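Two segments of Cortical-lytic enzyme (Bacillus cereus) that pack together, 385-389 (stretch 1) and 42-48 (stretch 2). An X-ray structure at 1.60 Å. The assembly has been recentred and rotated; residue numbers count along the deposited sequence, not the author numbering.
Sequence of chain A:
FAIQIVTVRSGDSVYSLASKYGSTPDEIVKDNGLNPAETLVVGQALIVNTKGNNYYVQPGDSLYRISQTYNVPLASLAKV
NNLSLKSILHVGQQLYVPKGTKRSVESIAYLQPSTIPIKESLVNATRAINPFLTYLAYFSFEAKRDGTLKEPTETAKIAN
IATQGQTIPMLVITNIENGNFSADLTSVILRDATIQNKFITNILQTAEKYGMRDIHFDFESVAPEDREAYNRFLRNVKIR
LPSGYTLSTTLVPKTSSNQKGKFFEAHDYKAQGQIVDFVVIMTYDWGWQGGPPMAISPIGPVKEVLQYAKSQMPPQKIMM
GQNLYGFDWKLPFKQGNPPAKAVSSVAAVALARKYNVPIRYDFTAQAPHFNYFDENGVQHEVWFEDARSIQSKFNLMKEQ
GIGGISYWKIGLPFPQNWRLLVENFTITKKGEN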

ATOM      1  N   GLU A 385       0.124   3.752 -10.092  1.00 11.12           N
ATOM      2  CA  GLU A 385      -0.523   4.403  -8.958  1.00 10.37           C
ATOM      3  C   GLU A 385      -0.118   5.865  -8.932  1.00 10.46           C
ATOM      4  O   GLU A 385       1.058   6.180  -9.158  1.00 11.69           O
ATOM      5  CB  GLU A 385      -0.119   3.742  -7.650  1.00 14.97           C
ATOM      6  CG  GLU A 385      -0.463   2.259  -7.519  1.00 15.46           C
ATOM      7  CD  GLU A 385      -1.960   2.023  -7.362  1.00 16.01           C
ATOM      8  OE1 GLU A 385      -2.660   2.899  -6.790  1.00 20.35           O
ATOM      9  OE2 GLU A 385      -2.440   0.978  -7.839  1.00 17.59           O
ATOM     10  N   ASP A 386      -1.062   6.770  -8.636  1.00 11.06           N
ATOM     11  CA  ASP A 386      -0.702   8.177  -8.452  1.00 10.71           C
ATOM     12  C   ASP A 386      -1.554   8.813  -7.355  1.00 11.47           C
ATOM     13  O   ASP A 386      -2.325   8.124  -6.676  1.00 10.95           O
ATOM     14  CB  ASP A 386      -0.796   8.997  -9.763  1.00 11.37           C
ATOM     15  CG  ASP A 386      -2.229   9.256 -10.250  1.00 18.22           C
ATOM     16  OD1 ASP A 386      -3.217   8.984  -9.537  1.00 18.99           O
ATOM     17  OD2 ASP A 386      -2.354   9.789 -11.388  1.00 16.28           O
ATOM     18  N   ALA A 387      -1.404  10.129  -7.169  1.00 11.17           N
ATOM     19  CA  ALA A 387      -2.051  10.793  -6.044  1.00 11.70           C
ATOM     20  C   ALA A 387      -3.580  10.653  -6.065  1.00 11.53           C
ATOM     21  O   ALA A 387      -4.221  10.560  -4.999  1.00 13.51           O
ATOM     22  CB  ALA A 387      -1.651  12.266  -6.003  1.00 13.66           C
ATOM     23  N   ARG A 388      -4.164  10.647  -7.260  1.00 12.54           N
ATOM     24  CA  ARG A 388      -5.613  10.541  -7.388  1.00 13.66           C
ATOM     25  C   ARG A 388      -6.118   9.206  -6.851  1.00 16.66           C
ATOM     26  O   ARG A 388      -7.085   9.172  -6.071  1.00 14.59           O
ATOM     27  CB  ARG A 388      -6.049  10.705  -8.848  1.00 13.04           C
ATOM     28  CG  ARG A 388      -5.790  12.119  -9.388  1.00 12.45           C
ATOM     29  CD  ARG A 388      -5.981  12.211 -10.886  1.00 12.49           C
ATOM     30  NE  ARG A 388      -4.975  11.445 -11.629  1.00 11.82           N
ATOM     31  CZ  ARG A 388      -4.813  11.507 -12.950  1.00 12.90           C
ATOM     32  NH1 ARG A 388      -5.584  12.305 -13.677  1.00 16.09           N
ATOM     33  NH2 ARG A 388      -3.874  10.773 -13.540  1.00 12.78           N
ATOM     34  N   SER A 389      -5.501   8.106  -7.295  1.00 12.32           N
ATOM     35  CA  SER A 389      -6.023   6.787  -6.936  1.00 13.46           C
ATOM     36  C   SER A 389      -5.692   6.482  -5.475  1.00 14.07           C
ATOM     37  O   SER A 389      -6.507   5.882  -4.776  1.00 15.57           O
ATOM     38  CB  SER A 389      -5.540   5.653  -7.919  1.00 17.25           C
ATOM     39  OG  SER A 389      -4.120   5.370  -8.141  1.00  9.87           O
TER
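Stretch 2 42-48: VGQALIV

No direct hydrogen bond joins these two segments; the backbone of Ala45 instead meets stretch 1 through two waters, one at its nitrogen and one at its oxygen. Water 1 donates to Ala45 O at 2.8 Å and accepts from Ala387 N at 2.9 Å, tying the strand carbonyl to an amide in the first turn of the helix. Water 2 accepts from Ala45 N at 3.1 Å and donates to Asp386 OD2 at 2.7 Å. Both polar groups of one strand residue are thus satisfied without the two backbones having to touch, and the methyl of Ala45 points toward stretch 1.

Stretch 2 enters as loop through Val42, Gly43 and Gln44 and becomes strand at Ala45, running extended through Leu46, Ile47 and Val48. Stretch 1 is a short loop that turns into helix at Ala387, so a strand start is laid against a helix start. The backbones come nearest at Ala387 and Ala45, whose CA atoms are 5.9 Å apart, where both side chains are methyls and both CA-to-CB bonds point toward the other stretch. Ala387 CB and Ala45 CB lie 4.1 Å apart, an ordinary apolar contact. Two residues further along the strand, Ile47 brings CG2 to 4.5 Å from Ala387 CB, extending the apolar patch. Gln44, just before the strand, and Leu46 within it point their CA-to-CB bonds away from stretch 1, while Ala45 points toward it and Ile47 sideways.

The other half of the contact is polar and prepared within stretch 1. Asp386 is the N-cap of the helix, and its OD1 accepts weak bonds from Arg388 N at 3.0 Å and Ser389 N at 3.3 Å. Its second oxygen, OD2, holds the arginine: Arg388 NH2 reaches Asp386 OD2 at 2.8 Å in a salt bridge, and Arg388 NE donates to the same OD2 at 3.1 Å. With chi1 near -67° (m) and chi2 t, the Arg388 CA-to-CB bond points sideways to stretch 2, but the end of the side chain comes nearer. There the methyl of Ala45 fits against the pair, with Ala45 CB 3.7 Å from Asp386 OD2 and 3.8 Å from Arg388 NE.

The guanidinium also closes on Gly43, where Arg388 NH2 stands 2.8 Å from Gly43 O. The distance is short, yet the angle is poor and no hydrogen bond results; the approach still places a carbonyl oxygen beside a positive charge. Gly43 has phi 95° and psi -10°, a conformation in which a CB would jam against the carbonyl oxygen of Val42, so the backbone by itself calls for glycine.

The rules to read from this contact are compact. Here an aspartate caps the helix and its other oxygen holds an arginine, alanine faces alanine where the backbones come nearest, and water serves the polar groups of Ala45. Only 218 Å² is buried in all, with Ala45 contributing the largest share, 69 Å².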

ATOM      1  N   VAL A  42       0.993  15.988 -19.331  1.00 10.68           N
ATOM      2  CA  VAL A  42      -0.450  16.185 -19.258  1.00 11.01           C
ATOM      3  C   VAL A  42      -1.093  14.944 -18.635  1.00 11.68           C
ATOM      4  O   VAL A  42      -0.813  13.812 -19.052  1.00 12.65           O
ATOM      5  CB  VAL A  42      -1.057  16.477 -20.659  1.00 13.73           C
ATOM      6  CG1 VAL A  42      -2.579  16.556 -20.605  1.00 15.43           C
ATOM      7  CG2 VAL A  42      -0.488  17.756 -21.184  1.00 15.34           C
ATOM      8  N   GLY A  43      -1.925  15.142 -17.616  1.00 13.77           N
ATOM      9  CA  GLY A  43      -2.557  14.036 -16.912  1.00 13.90           C
ATOM     10  C   GLY A  43      -1.832  13.574 -15.659  1.00 12.37           C
ATOM     11  O   GLY A  43      -2.358  12.767 -14.892  1.00 17.62           O
ATOM     12  N   GLN A  44      -0.611  14.070 -15.451  1.00 11.29           N
ATOM     13  CA  GLN A  44       0.176  13.838 -14.238  1.00 10.83           C
ATOM     14  C   GLN A  44      -0.545  14.469 -13.053  1.00 11.93           C
ATOM     15  O   GLN A  44      -1.129  15.548 -13.159  1.00 14.43           O
ATOM     16  CB  GLN A  44       1.593  14.438 -14.421  1.00 18.34           C
ATOM     17  CG  GLN A  44       2.531  14.320 -13.304  1.00 37.64           C
ATOM     18  CD  GLN A  44       3.902  14.904 -13.605  1.00 17.55           C
ATOM     19  OE1 GLN A  44       4.191  15.482 -14.678  1.00 14.95           O
ATOM     20  NE2 GLN A  44       4.776  14.725 -12.662  1.00 20.98           N
ATOM     21  N   ALA A  45      -0.544  13.775 -11.917  1.00 11.89           N
ATOM     22  CA  ALA A  45      -1.169  14.296 -10.708  1.00 12.71           C
ATOM     23  C   ALA A  45      -0.134  14.848  -9.752  1.00 13.19           C
ATOM     24  O   ALA A  45       0.756  14.110  -9.300  1.00 15.36           O
ATOM     25  CB  ALA A  45      -1.954  13.185 -10.003  1.00 12.23           C
ATOM     26  N   LEU A  46      -0.273  16.130  -9.418  1.00 10.85           N
ATOM     27  CA  LEU A  46       0.649  16.810  -8.529  1.00 10.91           C
ATOM     28  C   LEU A  46      -0.084  17.187  -7.250  1.00 14.18           C
ATOM     29  O   LEU A  46      -1.322  17.359  -7.257  1.00 16.79           O
ATOM     30  CB  LEU A  46       1.219  18.089  -9.148  1.00 11.53           C
ATOM     31  CG  LEU A  46       1.997  17.904 -10.454  1.00 12.08           C
ATOM     32  CD1 LEU A  46       2.360  19.270 -11.013  1.00 15.61           C
ATOM     33  CD2 LEU A  46       3.215  17.028 -10.287  1.00 16.81           C
ATOM     34  N   ILE A  47       0.667  17.340  -6.162  1.00 11.37           N
ATOM     35  CA  ILE A  47       0.112  18.013  -5.004  1.00 12.63           C
ATOM     36  C   ILE A  47       0.650  19.462  -4.999  1.00 13.08           C
ATOM     37  O   ILE A  47       1.846  19.728  -5.293  1.00 14.39           O
ATOM     38  CB  ILE A  47       0.411  17.230  -3.701  1.00 18.03           C
ATOM     39  CG1 ILE A  47       1.894  16.934  -3.515  1.00 17.26           C
ATOM     40  CG2 ILE A  47      -0.369  15.916  -3.728  1.00 13.51           C
ATOM     41  CD1 ILE A  47       2.202  16.305  -2.144  1.00 18.92           C
ATOM     42  N   VAL A  48      -0.271  20.400  -4.739  1.00 14.47           N
ATOM     43  CA  VAL A  48      -0.008  21.846  -4.790  1.00 16.46           C
ATOM     44  C   VAL A  48      -0.669  22.560  -3.618  1.00 19.99           C
ATOM     45  O   VAL A  48      -1.775  22.212  -3.225  1.00 18.27           O
ATOM     46  CB  VAL A  48      -0.541  22.471  -6.103  1.00 16.66           C
ATOM     47  CG1 VAL A  48      -0.354  24.004  -6.128  1.00 19.12           C
ATOM     48  CG2 VAL A  48       0.131  21.837  -7.314  1.00 16.68           C
TER
HETATM   49  O   HOH W   1       0.871  11.522  -8.187  1.00 15.51           O
HETATM   50  O   HOH W   2      -0.133  10.826 -12.594  1.00 20.08           O